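Local coordinates for A197 (Sulfolobus turreted icosahedral virus, PDB 2C0N), which probably transfers a sugar from an activated donor to an acceptor, as a viral glycosyltransferase with the GT-A fold, at residues R14-F20 / L60-P66; Y82-Y88 / P160-S166; N114-L118 / E150-F155. All blocks are in the same frame, centred on the assembly; numbering follows the deposited sequence.

Contact 1 of 3, residues R14-F20 / L60-P66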
loop_
_atom_site.group_PDB
_atom_site.type_symbol
_atom_site.label_atom_id
_atom_site.label_comp_id
_atom_site.label_asym_id
_atom_site.label_seq_id
_atom_site.Cartn_x
_atom_site.Cartn_y
_atom_site.Cartn_z
ATOM N N ARG A 14 -3.217 4.788 0.280
ATOM C CA ARG A 14 -3.416 5.361 -1.052
ATOM C C ARG A 14 -2.130 5.204 -1.891
ATOM O O ARG A 14 -1.003 5.244 -1.368
ATOM C CB ARG A 14 -3.915 6.834 -0.964
ATOM C CG ARG A 14 -2.973 7.829 -0.306
ATOM C CD ARG A 14 -3.663 9.063 0.098
ATOM N NE ARG A 14 -4.479 8.766 1.264
ATOM C CZ ARG A 14 -5.752 9.030 1.410
ATOM N NH1 ARG A 14 -6.370 9.765 0.545
ATOM N NH2 ARG A 14 -6.373 8.648 2.508
ATOM N N LEU A 15 -2.313 5.083 -3.202
ATOM C CA LEU A 15 -1.206 4.835 -4.113
ATOM C C LEU A 15 -0.094 5.857 -4.029
ATOM O O LEU A 15 1.096 5.497 -4.062
ATOM C CB LEU A 15 -1.721 4.712 -5.555
ATOM C CG LEU A 15 -1.850 3.265 -6.069
ATOM C CD1 LEU A 15 -2.755 2.381 -5.209
ATOM C CD2 LEU A 15 -2.255 3.274 -7.538
ATOM N N PRO A 16 -0.449 7.130 -4.010
ATOM C CA PRO A 16 0.643 8.130 -3.922
ATOM C C PRO A 16 1.570 7.937 -2.718
ATOM O O PRO A 16 2.769 8.194 -2.844
ATOM C CB PRO A 16 -0.120 9.458 -3.885
ATOM C CG PRO A 16 -1.436 9.123 -4.566
ATOM C CD PRO A 16 -1.771 7.771 -4.162
ATOM N N LEU A 17 1.058 7.484 -1.574
ATOM C CA LEU A 17 1.924 7.168 -0.429
ATOM C C LEU A 17 2.743 5.886 -0.645
ATOM O O LEU A 17 3.924 5.870 -0.359
ATOM C CB LEU A 17 1.146 7.170 0.907
ATOM C CG LEU A 17 1.987 6.857 2.154
ATOM C CD1 LEU A 17 2.954 7.891 2.359
ATOM C CD2 LEU A 17 1.080 6.743 3.322
ATOM N N ILE A 18 2.159 4.849 -1.254
ATOM C CA ILE A 18 2.905 3.660 -1.625
ATOM C C ILE A 18 4.080 4.030 -2.489
ATOM O O ILE A 18 5.207 3.529 -2.284
ATOM C CB ILE A 18 2.022 2.653 -2.313
ATOM C CG1 ILE A 18 0.944 2.212 -1.347
ATOM C CG2 ILE A 18 2.818 1.396 -2.763
ATOM C CD1 ILE A 18 -0.039 1.322 -1.994
ATOM N N ASP A 19 3.847 4.915 -3.455
ATOM C CA ASP A 19 4.931 5.340 -4.362
ATOM C C ASP A 19 6.069 6.034 -3.634
ATOM O O ASP A 19 7.252 5.743 -3.890
ATOM C CB ASP A 19 4.371 6.226 -5.470
ATOM C CG ASP A 19 5.213 6.194 -6.712
ATOM O OD1 ASP A 19 5.779 5.117 -7.062
ATOM O OD2 ASP A 19 5.329 7.266 -7.321
ATOM N N PHE A 20 5.722 6.928 -2.714
ATOM C CA PHE A 20 6.711 7.576 -1.882
ATOM C C PHE A 20 7.510 6.527 -1.089
ATOM O O PHE A 20 8.750 6.605 -1.010
ATOM C CB PHE A 20 6.025 8.540 -0.895
ATOM C CG PHE A 20 6.902 8.953 0.236
ATOM C CD1 PHE A 20 7.883 9.905 0.036
ATOM C CD2 PHE A 20 6.802 8.353 1.457
ATOM C CE1 PHE A 20 8.704 10.324 1.105
ATOM C CE2 PHE A 20 7.591 8.759 2.490
ATOM C CZ PHE A 20 8.550 9.721 2.310
ATOM N N LEU A 60 3.870 9.855 10.000
ATOM C CA LEU A 60 3.370 10.271 8.715
ATOM C C LEU A 60 1.970 9.762 8.575
ATOM O O LEU A 60 1.765 8.551 8.592
ATOM C CB LEU A 60 4.260 9.728 7.581
ATOM C CG LEU A 60 3.994 10.231 6.156
ATOM C CD1 LEU A 60 4.221 11.696 6.058
ATOM C CD2 LEU A 60 4.914 9.493 5.195
ATOM N N ASP A 61 0.992 10.691 8.519
ATOM C CA ASP A 61 -0.408 10.316 8.354
ATOM C C ASP A 61 -0.528 9.676 6.987
ATOM O O ASP A 61 0.210 10.019 6.056
ATOM C CB ASP A 61 -1.326 11.523 8.454
ATOM C CG ASP A 61 -1.592 11.952 9.886
ATOM O OD1 ASP A 61 -1.278 11.208 10.848
ATOM O OD2 ASP A 61 -2.139 13.049 10.022
ATOM N N GLU A 62 -1.423 8.705 6.877
ATOM C CA GLU A 62 -1.585 7.960 5.626
ATOM C C GLU A 62 -2.054 8.844 4.446
ATOM O O GLU A 62 -1.952 8.455 3.287
ATOM C CB GLU A 62 -2.525 6.793 5.854
ATOM C CG GLU A 62 -2.817 5.929 4.632
ATOM C CD GLU A 62 -3.962 6.443 3.772
ATOM O OE1 GLU A 62 -4.814 7.197 4.310
ATOM O OE2 GLU A 62 -4.012 6.122 2.554
ATOM N N ASP A 63 -2.601 10.023 4.738
ATOM C CA ASP A 63 -2.969 10.956 3.670
ATOM C C ASP A 63 -1.959 12.089 3.455
ATOM O O ASP A 63 -2.249 13.053 2.774
ATOM C CB ASP A 63 -4.391 11.518 3.881
ATOM C CG ASP A 63 -4.624 12.099 5.245
ATOM O OD1 ASP A 63 -3.652 12.224 6.008
ATOM O OD2 ASP A 63 -5.838 12.419 5.554
ATOM N N VAL A 64 -0.776 11.959 4.035
ATOM C CA VAL A 64 0.270 12.953 3.867
ATOM C C VAL A 64 1.433 12.327 3.075
ATOM O O VAL A 64 1.959 11.291 3.460
ATOM C CB VAL A 64 0.728 13.492 5.250
ATOM C CG1 VAL A 64 1.939 14.415 5.094
ATOM C CG2 VAL A 64 -0.418 14.208 5.972
ATOM N N VAL A 65 1.799 12.943 1.947
ATOM C CA VAL A 65 2.796 12.394 1.045
ATOM C C VAL A 65 3.899 13.400 0.831
ATOM O O VAL A 65 3.706 14.401 0.142
ATOM C CB VAL A 65 2.197 12.000 -0.335
ATOM C CG1 VAL A 65 3.280 11.414 -1.239
ATOM C CG2 VAL A 65 1.106 11.000 -0.157
ATOM N N PRO A 66 5.063 13.156 1.447
ATOM C CA PRO A 66 6.144 14.099 1.303
ATOM C C PRO A 66 6.600 14.328 -0.112
ATOM O O PRO A 66 6.659 13.386 -0.944
ATOM C CB PRO A 66 7.245 13.501 2.190
ATOM C CG PRO A 66 6.479 12.662 3.179
ATOM C CD PRO A 66 5.414 12.078 2.387
#
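The start of helix 15-23 packs against the turn that carries Asp61-Glu62-Asp63, which fits the DXD motif by which many GT-A enzymes bind a divalent metal and a sugar nucleotide. Arg14 takes a p, t, p conformation that folds its side chain over the turn: NH2 forms a salt bridge to Glu62 OE1 (2.8 Å), NE donates a hydrogen bond to Glu62 O (3.3 Å), and one guanidinium face lies over Asp63 CA. Glu62, t then m, brings its carboxylate back to the helix start, where OE2 accepts a hydrogen bond from the backbone N of Arg14, the N-cap residue, at 2.8 Å. Leu17, in the t, p rotamer, sets CD2 3.5 Å from Glu62 O and CD1 3.8 Å from Leu60 CD2. Phe20, with chi1 t, presents a ring face to Pro66, whose CD sits 3.8 Å from the centroid, almost on the ring normal, in a CH-pi contact. Val65 (t) meets both side chains, with CG2 4.0 Å from Leu17 CB and CG1 4.0 Å from Phe20 CB. The outer acids turn elsewhere, Asp61 to Arg41 and Asp63 to Lys92; any role of theirs in metal or donor binding, as in other GT-A enzymes, remains inferred. Arg14 thus takes up the charge of the middle acid and, beside the apolar layer of Leu17, Phe20, Leu60, Val65 and Pro66, ties the turn to the helix start.

Contact 2 of 3, residues Y82-Y88 / P160-S166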
loop_
_atom_site.group_PDB
_atom_site.type_symbol
_atom_site.label_atom_id
_atom_site.label_comp_id
_atom_site.label_asym_id
_atom_site.label_seq_id
_atom_site.Cartn_x
_atom_site.Cartn_y
_atom_site.Cartn_z
ATOM N N TYR A 82 17.267 20.254 19.020
ATOM C CA TYR A 82 15.816 20.102 18.919
ATOM C C TYR A 82 15.360 18.678 19.227
ATOM O O TYR A 82 16.075 17.704 18.965
ATOM C CB TYR A 82 15.316 20.602 17.564
ATOM C CG TYR A 82 15.442 22.079 17.487
ATOM C CD1 TYR A 82 14.493 22.907 18.081
ATOM C CD2 TYR A 82 16.530 22.663 16.878
ATOM C CE1 TYR A 82 14.621 24.289 18.047
ATOM C CE2 TYR A 82 16.674 24.044 16.822
ATOM C CZ TYR A 82 15.711 24.853 17.415
ATOM O OH TYR A 82 15.878 26.209 17.390
ATOM N N ASP A 83 14.146 18.565 19.770
ATOM C CA ASP A 83 13.547 17.264 20.026
ATOM C C ASP A 83 12.641 16.781 18.903
ATOM O O ASP A 83 12.466 15.571 18.688
ATOM C CB ASP A 83 12.767 17.315 21.352
ATOM C CG ASP A 83 13.609 17.710 22.517
ATOM O OD1 ASP A 83 14.629 17.041 22.714
ATOM O OD2 ASP A 83 13.261 18.686 23.245
ATOM N N VAL A 84 12.001 17.711 18.222
ATOM C CA VAL A 84 10.971 17.380 17.237
ATOM C C VAL A 84 11.168 18.319 16.066
ATOM O O VAL A 84 11.397 19.525 16.261
ATOM C CB VAL A 84 9.574 17.609 17.801
ATOM C CG1 VAL A 84 8.492 17.453 16.721
ATOM C CG2 VAL A 84 9.327 16.680 18.988
ATOM N N VAL A 85 11.122 17.757 14.871
ATOM C CA VAL A 85 11.220 18.531 13.640
ATOM C C VAL A 85 9.916 18.305 12.838
ATOM O O VAL A 85 9.536 17.162 12.587
ATOM C CB VAL A 85 12.450 18.125 12.844
ATOM C CG1 VAL A 85 12.503 18.861 11.554
ATOM C CG2 VAL A 85 13.722 18.406 13.661
ATOM N N CYS A 86 9.254 19.404 12.480
ATOM C CA CYS A 86 7.906 19.384 11.862
ATOM C C CYS A 86 7.994 19.739 10.389
ATOM O O CYS A 86 8.720 20.633 10.025
ATOM C CB CYS A 86 7.020 20.431 12.489
ATOM S SG CYS A 86 6.890 20.255 14.255
ATOM N N GLY A 87 7.234 19.009 9.575
ATOM C CA GLY A 87 7.043 19.345 8.179
ATOM C C GLY A 87 5.694 20.004 7.887
ATOM O O GLY A 87 4.723 19.980 8.691
ATOM N N TYR A 88 5.614 20.554 6.696
ATOM C CA TYR A 88 4.455 21.313 6.288
ATOM C C TYR A 88 3.575 20.637 5.311
ATOM O O TYR A 88 4.034 20.160 4.286
ATOM C CB TYR A 88 4.905 22.617 5.629
ATOM C CG TYR A 88 5.334 23.682 6.594
ATOM C CD1 TYR A 88 4.401 24.600 7.125
ATOM C CD2 TYR A 88 6.645 23.801 6.962
ATOM C CE1 TYR A 88 4.773 25.575 8.001
ATOM C CE2 TYR A 88 7.049 24.806 7.828
ATOM C CZ TYR A 88 6.109 25.683 8.358
ATOM O OH TYR A 88 6.499 26.688 9.195
ATOM N N PRO A 160 8.364 19.538 23.923
ATOM C CA PRO A 160 9.591 19.302 23.178
ATOM C C PRO A 160 10.117 20.594 22.556
ATOM O O PRO A 160 9.339 21.497 22.209
ATOM C CB PRO A 160 9.144 18.315 22.081
ATOM C CG PRO A 160 7.683 18.535 21.971
ATOM C CD PRO A 160 7.212 18.829 23.325
ATOM N N ARG A 161 11.424 20.704 22.445
ATOM C CA ARG A 161 11.992 21.802 21.671
ATOM C C ARG A 161 11.757 21.442 20.206
ATOM O O ARG A 161 12.233 20.416 19.721
ATOM C CB ARG A 161 13.443 21.997 22.059
ATOM C CG ARG A 161 13.486 22.493 23.531
ATOM C CD ARG A 161 14.748 23.009 24.015
ATOM N NE ARG A 161 15.881 22.130 23.732
ATOM C CZ ARG A 161 16.934 21.964 24.528
ATOM N NH1 ARG A 161 17.015 22.573 25.711
ATOM N NH2 ARG A 161 17.905 21.156 24.135
ATOM N N THR A 162 10.946 22.272 19.546
ATOM C CA THR A 162 10.327 21.959 18.267
ATOM C C THR A 162 10.677 22.997 17.168
ATOM O O THR A 162 10.597 24.197 17.390
ATOM C CB THR A 162 8.794 21.822 18.392
ATOM O OG1 THR A 162 8.482 20.904 19.450
ATOM C CG2 THR A 162 8.168 21.295 17.076
ATOM N N TYR A 163 11.081 22.500 15.995
ATOM C CA TYR A 163 11.471 23.353 14.848
ATOM C C TYR A 163 10.701 22.913 13.616
ATOM O O TYR A 163 10.580 21.703 13.366
ATOM C CB TYR A 163 12.955 23.191 14.563
ATOM C CG TYR A 163 13.522 24.331 13.797
ATOM C CD1 TYR A 163 13.597 24.297 12.416
ATOM C CD2 TYR A 163 13.988 25.468 14.454
ATOM C CE1 TYR A 163 14.098 25.355 11.701
ATOM C CE2 TYR A 163 14.514 26.547 13.732
ATOM C CZ TYR A 163 14.558 26.464 12.349
ATOM O OH TYR A 163 15.051 27.496 11.594
ATOM N N ALA A 164 10.183 23.888 12.874
ATOM C CA ALA A 164 9.500 23.656 11.588
ATOM C C ALA A 164 10.474 24.016 10.455
ATOM O O ALA A 164 11.075 25.089 10.459
ATOM C CB ALA A 164 8.243 24.485 11.496
ATOM N N LEU A 165 10.693 23.064 9.549
ATOM C CA LEU A 165 11.561 23.267 8.379
ATOM C C LEU A 165 10.739 23.516 7.140
ATOM O O LEU A 165 9.955 22.670 6.740
ATOM C CB LEU A 165 12.438 22.041 8.109
ATOM C CG LEU A 165 13.520 21.675 9.133
ATOM C CD1 LEU A 165 14.122 20.351 8.777
ATOM C CD2 LEU A 165 14.604 22.723 9.218
ATOM N N SER A 166 10.934 24.657 6.494
ATOM C CA SER A 166 10.305 24.894 5.212
ATOM C C SER A 166 10.705 23.898 4.116
ATOM O O SER A 166 9.999 23.768 3.097
ATOM C CB SER A 166 10.572 26.299 4.737
ATOM O OG SER A 166 11.946 26.443 4.464
#
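Asp83 and Arg161 clasp the start of a parallel strand pair inside the mixed GT-A sheet: Arg161 N donates to Asp83 OD2 (2.8 Å), while Arg161 O accepts from both Asp83 N (2.7 Å) and Val84 N (3.1 Å). From there the parallel register runs on, with Tyr163 N to Val84 O at 3.0 Å, Cys86 N to Tyr163 O at 2.8 Å and Leu165 N to Cys86 O at 3.2 Å, pairing Val84 with Thr162, Val85 with Tyr163 and Cys86 with Ala164. The guanidinium of Arg161 turns back to Gly81 O.

Each face has its own cover. On the face of Val85 and Tyr163, where helix 71-80 packs, Tyr163 CB lies over the Tyr82 ring, 3.9 Å from its centroid in a CH-pi contact, and Val85 CG1 meets Leu165 CD1 at 3.5 Å. On the face of Val84, Thr162, Cys86 and Ala164, helix 150-158 brings Phe155 against Val84 and Thr162, and Val84 CG2 touches Pro160 CB at 3.5 Å. Farther along, Tyr88, its hydroxyl bonded to Phe109 O, sets OH 3.6 Å from Ala164 CB. Cys86, paired with Ala164, leans its SG toward Thr162 on the same face, 3.3 Å from Thr162 CG2.

Contact 3 of 3, residues N114-L118 / E150-F155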
loop_
_atom_site.group_PDB
_atom_site.type_symbol
_atom_site.label_atom_id
_atom_site.label_comp_id
_atom_site.label_asym_id
_atom_site.label_seq_id
_atom_site.Cartn_x
_atom_site.Cartn_y
_atom_site.Cartn_z
ATOM N N ASN A 114 5.538 25.939 18.406
ATOM C CA ASN A 114 5.023 25.255 19.619
ATOM C C ASN A 114 4.634 23.793 19.367
ATOM O O ASN A 114 4.787 22.925 20.235
ATOM C CB ASN A 114 3.842 26.044 20.226
ATOM C CG ASN A 114 4.280 27.319 20.917
ATOM O OD1 ASN A 114 5.130 27.297 21.815
ATOM N ND2 ASN A 114 3.677 28.438 20.529
ATOM N N GLY A 115 4.138 23.493 18.176
ATOM C CA GLY A 115 3.841 22.119 17.832
ATOM C C GLY A 115 3.311 21.982 16.417
ATOM O O GLY A 115 3.375 22.922 15.629
ATOM N N CYS A 116 2.771 20.806 16.132
ATOM C CA CYS A 116 2.178 20.488 14.842
ATOM C C CYS A 116 1.142 19.370 15.033
ATOM O O CYS A 116 0.882 18.981 16.167
ATOM C CB CYS A 116 3.274 20.099 13.858
ATOM S SG CYS A 116 4.242 18.706 14.313
ATOM N N GLY A 117 0.525 18.874 13.958
ATOM C CA GLY A 117 -0.553 17.858 14.069
ATOM C C GLY A 117 -0.177 16.370 14.144
ATOM O O GLY A 117 -1.068 15.481 14.136
ATOM N N LEU A 118 1.116 16.122 14.230
ATOM C CA LEU A 118 1.744 14.789 14.239
ATOM C C LEU A 118 1.573 13.996 12.943
ATOM O O LEU A 118 1.698 12.777 12.950
ATOM C CB LEU A 118 1.268 13.946 15.445
ATOM C CG LEU A 118 1.615 14.569 16.795
ATOM C CD1 LEU A 118 0.946 13.792 17.950
ATOM C CD2 LEU A 118 3.080 14.571 16.955
ATOM N N GLU A 150 -4.483 14.396 20.467
ATOM C CA GLU A 150 -3.262 13.910 21.067
ATOM C C GLU A 150 -2.064 14.732 20.619
ATOM O O GLU A 150 -1.017 14.668 21.253
ATOM C CB GLU A 150 -3.068 12.427 20.725
ATOM C CG GLU A 150 -2.626 12.120 19.294
ATOM C CD GLU A 150 -3.736 12.186 18.246
ATOM O OE1 GLU A 150 -4.938 12.448 18.564
ATOM O OE2 GLU A 150 -3.371 11.954 17.083
ATOM N N ASP A 151 -2.238 15.465 19.513
ATOM C CA ASP A 151 -1.231 16.383 18.990
ATOM C C ASP A 151 -0.982 17.592 19.900
ATOM O O ASP A 151 0.140 17.811 20.332
ATOM C CB ASP A 151 -1.578 16.832 17.573
ATOM C CG ASP A 151 -2.966 17.447 17.442
ATOM O OD1 ASP A 151 -3.861 17.206 18.280
ATOM O OD2 ASP A 151 -3.161 18.159 16.434
ATOM N N VAL A 152 -2.039 18.353 20.220
ATOM C CA VAL A 152 -1.910 19.490 21.153
ATOM C C VAL A 152 -1.562 18.983 22.547
ATOM O O VAL A 152 -0.740 19.589 23.241
ATOM C CB VAL A 152 -3.168 20.385 21.178
ATOM C CG1 VAL A 152 -3.054 21.476 22.249
ATOM C CG2 VAL A 152 -3.343 21.017 19.813
ATOM N N TYR A 153 -2.146 17.859 22.946
ATOM C CA TYR A 153 -1.778 17.252 24.226
ATOM C C TYR A 153 -0.279 16.969 24.287
ATOM O O TYR A 153 0.385 17.359 25.247
ATOM C CB TYR A 153 -2.550 15.956 24.463
ATOM C CG TYR A 153 -2.084 15.183 25.679
ATOM C CD1 TYR A 153 -1.021 14.281 25.575
ATOM C CD2 TYR A 153 -2.677 15.365 26.937
ATOM C CE1 TYR A 153 -0.574 13.570 26.659
ATOM C CE2 TYR A 153 -2.223 14.644 28.058
ATOM C CZ TYR A 153 -1.168 13.744 27.892
ATOM O OH TYR A 153 -0.672 13.014 28.937
ATOM N N PHE A 154 0.234 16.276 23.267
ATOM C CA PHE A 154 1.639 15.852 23.230
ATOM C C PHE A 154 2.580 17.047 23.437
ATOM O O PHE A 154 3.458 17.040 24.303
ATOM C CB PHE A 154 1.955 15.201 21.893
ATOM C CG PHE A 154 3.383 14.847 21.721
ATOM C CD1 PHE A 154 4.214 15.630 20.948
ATOM C CD2 PHE A 154 3.905 13.733 22.349
ATOM C CE1 PHE A 154 5.537 15.293 20.797
ATOM C CE2 PHE A 154 5.234 13.395 22.218
ATOM C CZ PHE A 154 6.051 14.165 21.450
ATOM N N PHE A 155 2.360 18.080 22.640
ATOM C CA PHE A 155 3.170 19.292 22.730
ATOM C C PHE A 155 2.945 20.107 23.998
ATOM O O PHE A 155 3.916 20.654 24.600
ATOM C CB PHE A 155 2.952 20.116 21.463
ATOM C CG PHE A 155 3.562 19.479 20.264
ATOM C CD1 PHE A 155 4.902 19.506 20.083
ATOM C CD2 PHE A 155 2.791 18.797 19.318
ATOM C CE1 PHE A 155 5.485 18.900 18.975
ATOM C CE2 PHE A 155 3.368 18.173 18.238
ATOM C CZ PHE A 155 4.699 18.211 18.052
#
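This is a mainly van der Waals contact of a helix with a short strand: the first turns of helix 150-158 lie against strand 115-116 and the residues after it, within the GT-A domain. Asn114 and Gly115 form a classic beta bulge opposite Tyr100, which pairs the strand with 99-100. Phe155 is the main side chain, its ring face turned to the bulged strand with Gly115 CA 3.5 Å from the centroid in a CH-pi contact. A CB on Gly115 would fall 2.6 Å from Phe155 CG, so the ring can come this close because no side chain intervenes. Cys116 points away from the helix, yet its SG still reaches the ring obliquely, 3.8 Å from Phe155 CZ. Leu118, whose positive phi (65°) turns the chain, points toward the helix and packs on Phe154 and Phe155. Glu150 sends its carboxylate to Arg41. At the helix start, Leu118 CD1 lies 3.5 Å from Asp151 CA, and Gly117 CA lies 3.5 Å from Asp151 OD2.

Overall arrangement
Contacts 2 and 3 are close neighbours, centres about 11 Å apart: Phe155 of contact 3 packs on the sheet of contact 2, and Cys86 SG lies 3.1 Å from Cys116 SG. Contact 1 lies across the chain's centre, about 20 Å from contact 2 and about 21 Å from contact 3 between centres, but shares the sheet with contact 2 through neighbouring strands 64-66 and 162-173. Its turn reaches contact 3, with Asp61 OD1 4.0 Å from Leu118 O, and Arg41 bridges Asp61 and Glu150. This junction is consistent with the edge of a GT-A active site. The nickel ion, bound by His198 and His200 in the C-terminal histidine run, probably does not mark that site.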